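Local coordinates for Mgp-operon protein 3 (Mycoplasma pneumoniae, PDB 6RJ1) that probably helps this human pathogen adhere to host cells, as an extracellular adhesin whose family is related to beta-propellers, at residues Val473-Tyr478 against Tyr538-Leu543; Ala553-Gly558 against Gln692-Gly697. All coordinates share one frame; numbering follows the deposited sequence.

Interaction 1: Val473-Tyr478 against Tyr538-Leu543; sequences VPSLWY and YLIAGL
Ser475 and Tyr538 form a single antiparallel bridge, a hydrogen-bonded pair that joins the entry of strand 477-482 to the start of strand 538-546. These strands belong to two different sheets, and the bridge ties them without a continuous ladder, buried near the centre of the chain. Its two backbone bonds run in opposite senses. Ser475 N donates to Tyr538 O at 3.0 Å, with the N-H...O angle 163°, and Tyr538 N returns a longer bond to Ser475 O at 3.2 Å. Neither donor sits in its acceptor's carbonyl plane; both are tilted from it by about 20°.

Tyr538 O collects more than one partner. Pro474 CA approaches it at 3.4 Å in a CA-H...O contact. With chi1 at 62°, Ser475 OG lies between its own backbone N and carbonyl carbon, a setting that brings it to 3.4 Å from Tyr538 O, weak as a hydrogen bond at best. The same OG touches the side of Ile540 at CG1 (3.7 Å).

Next to this polar knot is an apolar one. Pro474 and Leu539 lie side by side and point the same way, with Leu539 CD2 reaching 3.7 Å from Pro474 N and 4.0 Å from Pro474 CD. Ala557 of the next strand touches both side chains, while the Tyr538 ring turns off to meet Trp493 edge-to-face. Further along, Ala541 and Gly542 both face Ala553 in a classic beta bulge.

The chemistry implies a compact joint: the N-H and C=O of Ser475 and of Tyr538, both buried residues, satisfy each other, and a proline-leucine contact lies beside them. Between these segments one bridge joins the two sheets, and the packing of Ile540 on Met468 adds to it.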
loop_
_atom_site.group_PDB
_atom_site.type_symbol
_atom_site.label_atom_id
_atom_site.label_comp_id
_atom_site.label_asym_id
_atom_site.label_seq_id
_atom_site.Cartn_x
_atom_site.Cartn_y
_atom_site.Cartn_z
ATOM N N VAL A 473 -2.876 -4.462 -3.258
ATOM C CA VAL A 473 -2.212 -4.380 -4.574
ATOM C C VAL A 473 -1.812 -2.907 -4.795
ATOM O O VAL A 473 -2.643 -2.032 -4.537
ATOM C CB VAL A 473 -3.094 -4.930 -5.733
ATOM C CG1 VAL A 473 -2.442 -4.726 -7.093
ATOM C CG2 VAL A 473 -3.430 -6.397 -5.536
ATOM N N PRO A 474 -0.561 -2.603 -5.257
ATOM C CA PRO A 474 -0.188 -1.193 -5.485
ATOM C C PRO A 474 -1.002 -0.548 -6.605
ATOM O O PRO A 474 -1.386 -1.220 -7.565
ATOM C CB PRO A 474 1.303 -1.273 -5.831
ATOM C CG PRO A 474 1.492 -2.636 -6.374
ATOM C CD PRO A 474 0.563 -3.507 -5.595
ATOM N N SER A 475 -1.319 0.742 -6.439
ATOM C CA SER A 475 -2.094 1.518 -7.395
ATOM C C SER A 475 -1.265 2.693 -7.900
ATOM O O SER A 475 -0.616 3.376 -7.112
ATOM C CB SER A 475 -3.420 1.967 -6.787
ATOM O OG SER A 475 -3.246 2.807 -5.661
ATOM N N LEU A 476 -1.270 2.900 -9.222
ATOM C CA LEU A 476 -0.497 3.924 -9.906
ATOM C C LEU A 476 -1.261 5.222 -10.155
ATOM O O LEU A 476 -0.665 6.223 -10.573
ATOM C CB LEU A 476 0.058 3.344 -11.224
ATOM C CG LEU A 476 1.400 2.590 -11.153
ATOM C CD1 LEU A 476 1.285 1.258 -10.389
ATOM C CD2 LEU A 476 1.911 2.295 -12.533
ATOM N N TRP A 477 -2.572 5.216 -9.898
ATOM C CA TRP A 477 -3.423 6.384 -10.131
ATOM C C TRP A 477 -4.598 6.470 -9.156
ATOM O O TRP A 477 -4.857 5.524 -8.407
ATOM C CB TRP A 477 -3.905 6.407 -11.595
ATOM C CG TRP A 477 -4.576 5.135 -12.012
ATOM C CD1 TRP A 477 -5.847 4.738 -11.705
ATOM C CD2 TRP A 477 -4.001 4.080 -12.796
ATOM N NE1 TRP A 477 -6.108 3.512 -12.271
ATOM C CE2 TRP A 477 -4.988 3.077 -12.937
ATOM C CE3 TRP A 477 -2.755 3.894 -13.418
ATOM C CZ2 TRP A 477 -4.761 1.901 -13.660
ATOM C CZ3 TRP A 477 -2.527 2.724 -14.127
ATOM C CH2 TRP A 477 -3.520 1.741 -14.237
ATOM N N TYR A 478 -5.303 7.613 -9.163
ATOM C CA TYR A 478 -6.460 7.870 -8.299
ATOM C C TYR A 478 -7.416 8.834 -8.988
ATOM O O TYR A 478 -7.003 9.569 -9.877
ATOM C CB TYR A 478 -6.012 8.425 -6.933
ATOM C CG TYR A 478 -5.308 9.766 -7.014
ATOM C CD1 TYR A 478 -3.961 9.849 -7.357
ATOM C CD2 TYR A 478 -5.987 10.949 -6.728
ATOM C CE1 TYR A 478 -3.310 11.076 -7.429
ATOM C CE2 TYR A 478 -5.344 12.183 -6.796
ATOM C CZ TYR A 478 -4.001 12.241 -7.140
ATOM O OH TYR A 478 -3.359 13.452 -7.200
ATOM N N TYR A 538 1.364 3.328 -4.542
ATOM C CA TYR A 538 0.999 3.278 -3.135
ATOM C C TYR A 538 0.071 2.105 -2.843
ATOM O O TYR A 538 -0.697 1.690 -3.713
ATOM C CB TYR A 538 0.343 4.613 -2.705
ATOM C CG TYR A 538 1.283 5.800 -2.780
ATOM C CD1 TYR A 538 2.170 6.079 -1.744
ATOM C CD2 TYR A 538 1.330 6.610 -3.917
ATOM C CE1 TYR A 538 3.075 7.135 -1.832
ATOM C CE2 TYR A 538 2.232 7.665 -4.017
ATOM C CZ TYR A 538 3.094 7.932 -2.969
ATOM O OH TYR A 538 3.977 8.979 -3.077
ATOM N N LEU A 539 0.152 1.571 -1.602
ATOM C CA LEU A 539 -0.724 0.517 -1.041
ATOM C C LEU A 539 -1.620 1.241 -0.019
ATOM O O LEU A 539 -1.258 1.413 1.144
ATOM C CB LEU A 539 0.093 -0.623 -0.420
ATOM C CG LEU A 539 0.949 -1.408 -1.414
ATOM C CD1 LEU A 539 2.390 -1.445 -0.980
ATOM C CD2 LEU A 539 0.390 -2.801 -1.651
ATOM N N ILE A 540 -2.737 1.780 -0.531
ATOM C CA ILE A 540 -3.697 2.664 0.140
ATOM C C ILE A 540 -4.405 2.007 1.318
ATOM O O ILE A 540 -5.229 1.120 1.113
ATOM C CB ILE A 540 -4.706 3.264 -0.906
ATOM C CG1 ILE A 540 -3.981 3.866 -2.144
ATOM C CG2 ILE A 540 -5.706 4.257 -0.283
ATOM C CD1 ILE A 540 -3.213 5.194 -1.955
ATOM N N ALA A 541 -4.141 2.505 2.540
ATOM C CA ALA A 541 -4.794 2.033 3.765
ATOM C C ALA A 541 -6.241 2.554 3.854
ATOM O O ALA A 541 -7.074 1.955 4.538
ATOM C CB ALA A 541 -4.007 2.477 4.982
ATOM N N GLY A 542 -6.518 3.652 3.158
ATOM C CA GLY A 542 -7.838 4.250 3.107
ATOM C C GLY A 542 -7.860 5.757 3.019
ATOM O O GLY A 542 -6.817 6.414 3.037
ATOM N N LEU A 543 -9.082 6.295 2.921
ATOM C CA LEU A 543 -9.389 7.722 2.859
ATOM C C LEU A 543 -10.706 8.055 3.552
ATOM O O LEU A 543 -11.632 7.237 3.564
ATOM C CB LEU A 543 -9.336 8.348 1.431
ATOM C CG LEU A 543 -9.805 7.622 0.115
ATOM C CD1 LEU A 543 -10.961 6.644 0.299
ATOM C CD2 LEU A 543 -10.200 8.635 -0.934
#

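Interaction 2: Ala553-Gly558 against Gln692-Gly697; sequences AAFKAG and QLLVYG
With CG anti to the backbone N (chi1 -170°), Leu694 sends CD1 over one face of the Phe555 ring, while Phe555, at chi1 -96°, leans its ring toward strand 693-697. The result is a CH-pi contact, Leu694 CD1 lying 3.9 Å from the Phe555 ring centroid and 17° off the normal. Gln692 O approaches the ring near its plane, 3.9 Å from Phe555 CE1.

Beneath this contact runs an antiparallel ladder between 549-563 and 693-699, neighbouring strands of a mixed sheet. Ala554 and Val695 are a hydrogen-bonded pair, Ala554 N to Val695 O at 2.8 Å and Val695 N to Ala554 O at 2.7 Å, between the non-hydrogen-bonded pairs Ala553-Tyr696 and Phe555-Leu694. Lys556 N bonds Leu693 O at 2.8 Å, but the reciprocal link passes through a water that donates to Lys556 O and accepts from Leu693 N. Lys556 NZ turns away to Asn660, and Tyr696 OH reaches Ser833.

The chemistry implies a pairing that turns water-mediated at the Lys556 end: direct peptide bonds hold the alanine-valine stretch, a water replaces the second bond at lysine, and aromatic-aliphatic packing secures the face where Phe555 touches Val805 and Ala553 touches Leu803, both of strand 799-805.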
loop_
_atom_site.group_PDB
_atom_site.type_symbol
_atom_site.label_atom_id
_atom_site.label_comp_id
_atom_site.label_asym_id
_atom_site.label_seq_id
_atom_site.Cartn_x
_atom_site.Cartn_y
_atom_site.Cartn_z
ATOM N N ALA A 553 -4.043 7.752 4.056
ATOM C CA ALA A 553 -2.868 7.030 4.535
ATOM C C ALA A 553 -2.638 5.858 3.615
ATOM O O ALA A 553 -3.592 5.229 3.135
ATOM C CB ALA A 553 -3.058 6.549 5.963
ATOM N N ALA A 554 -1.366 5.595 3.330
ATOM C CA ALA A 554 -0.944 4.532 2.431
ATOM C C ALA A 554 0.489 4.139 2.736
ATOM O O ALA A 554 1.236 4.912 3.338
ATOM C CB ALA A 554 -1.033 5.028 0.988
ATOM N N PHE A 555 0.883 2.946 2.302
ATOM C CA PHE A 555 2.272 2.535 2.400
ATOM C C PHE A 555 2.857 2.830 1.037
ATOM O O PHE A 555 2.192 2.611 0.021
ATOM C CB PHE A 555 2.413 1.045 2.715
ATOM C CG PHE A 555 2.595 0.771 4.179
ATOM C CD1 PHE A 555 3.833 0.965 4.791
ATOM C CD2 PHE A 555 1.532 0.324 4.955
ATOM C CE1 PHE A 555 3.995 0.733 6.157
ATOM C CE2 PHE A 555 1.697 0.085 6.319
ATOM C CZ PHE A 555 2.926 0.297 6.910
ATOM N N LYS A 556 4.072 3.368 1.010
ATOM C CA LYS A 556 4.771 3.645 -0.233
ATOM C C LYS A 556 5.175 2.280 -0.781
ATOM O O LYS A 556 5.818 1.497 -0.072
ATOM C CB LYS A 556 6.013 4.510 0.052
ATOM C CG LYS A 556 6.889 4.797 -1.162
ATOM C CD LYS A 556 8.353 5.037 -0.763
ATOM C CE LYS A 556 9.209 3.793 -0.902
ATOM N NZ LYS A 556 9.594 3.537 -2.322
ATOM N N ALA A 557 4.745 1.964 -2.008
ATOM C CA ALA A 557 5.119 0.705 -2.652
ATOM C C ALA A 557 6.580 0.857 -3.132
ATOM O O ALA A 557 7.000 1.974 -3.459
ATOM C CB ALA A 557 4.201 0.430 -3.827
ATOM N N GLY A 558 7.342 -0.235 -3.122
ATOM C CA GLY A 558 8.732 -0.217 -3.558
ATOM C C GLY A 558 8.853 0.128 -5.029
ATOM O O GLY A 558 8.260 -0.547 -5.862
ATOM N N GLN A 692 9.383 0.252 4.290
ATOM C CA GLN A 692 8.267 0.221 5.253
ATOM C C GLN A 692 7.810 1.645 5.595
ATOM O O GLN A 692 7.598 1.985 6.765
ATOM C CB GLN A 692 8.621 -0.595 6.518
ATOM C CG GLN A 692 9.267 -1.948 6.264
ATOM C CD GLN A 692 8.300 -3.092 6.137
ATOM O OE1 GLN A 692 7.299 -3.032 5.433
ATOM N NE2 GLN A 692 8.600 -4.187 6.808
ATOM N N LEU A 693 7.662 2.478 4.557
ATOM C CA LEU A 693 7.287 3.877 4.698
ATOM C C LEU A 693 5.794 4.149 4.590
ATOM O O LEU A 693 5.193 3.956 3.525
ATOM C CB LEU A 693 8.065 4.735 3.689
ATOM C CG LEU A 693 9.107 5.711 4.233
ATOM C CD1 LEU A 693 10.177 5.010 5.077
ATOM C CD2 LEU A 693 9.756 6.459 3.093
ATOM N N LEU A 694 5.198 4.629 5.700
ATOM C CA LEU A 694 3.807 5.036 5.709
ATOM C C LEU A 694 3.751 6.512 5.326
ATOM O O LEU A 694 4.486 7.330 5.861
ATOM C CB LEU A 694 3.111 4.783 7.056
ATOM C CG LEU A 694 1.571 4.978 7.028
ATOM C CD1 LEU A 694 0.845 3.692 6.617
ATOM C CD2 LEU A 694 1.058 5.496 8.347
ATOM N N VAL A 695 2.900 6.817 4.365
ATOM C CA VAL A 695 2.636 8.137 3.816
ATOM C C VAL A 695 1.206 8.488 4.254
ATOM O O VAL A 695 0.295 7.665 4.131
ATOM C CB VAL A 695 2.806 8.081 2.268
ATOM C CG1 VAL A 695 2.245 9.314 1.587
ATOM C CG2 VAL A 695 4.269 7.885 1.886
ATOM N N TYR A 696 1.024 9.678 4.820
ATOM C CA TYR A 696 -0.280 10.144 5.308
ATOM C C TYR A 696 -0.397 11.649 5.117
ATOM O O TYR A 696 0.618 12.324 4.929
ATOM C CB TYR A 696 -0.486 9.759 6.791
ATOM C CG TYR A 696 0.529 10.369 7.740
ATOM C CD1 TYR A 696 1.766 9.760 7.958
ATOM C CD2 TYR A 696 0.253 11.550 8.424
ATOM C CE1 TYR A 696 2.712 10.326 8.808
ATOM C CE2 TYR A 696 1.188 12.119 9.287
ATOM C CZ TYR A 696 2.420 11.509 9.469
ATOM O OH TYR A 696 3.357 12.068 10.309
ATOM N N GLY A 697 -1.616 12.166 5.185
ATOM C CA GLY A 697 -1.835 13.597 5.050
ATOM C C GLY A 697 -3.276 14.039 4.966
ATOM O O GLY A 697 -4.199 13.220 4.876
HETATM O O HOH W 1 7.745 2.038 1.793
#

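Along the chain the two contacts come in series. Interaction 1 closes a loop from 473-478 to 538-543; the chain then turns directly into strand 549-563, whose 553-558 part opens the longer loop that interaction 2 closes at 692-697. The loops neither cross nor enclose one another. They meet through one strand pair: Leu539 N lies 2.8 Å from Phe555 O and Ala541 N 2.8 Å from Ala553 O, both probable hydrogen bonds, and the methyl of Ala554 packs on Ile540. A lateral series results, from the entry of strand 477-482 through 538-546 and 549-563 to 693-699, a hairpin of consecutive strands flanked by segments distant in the chain.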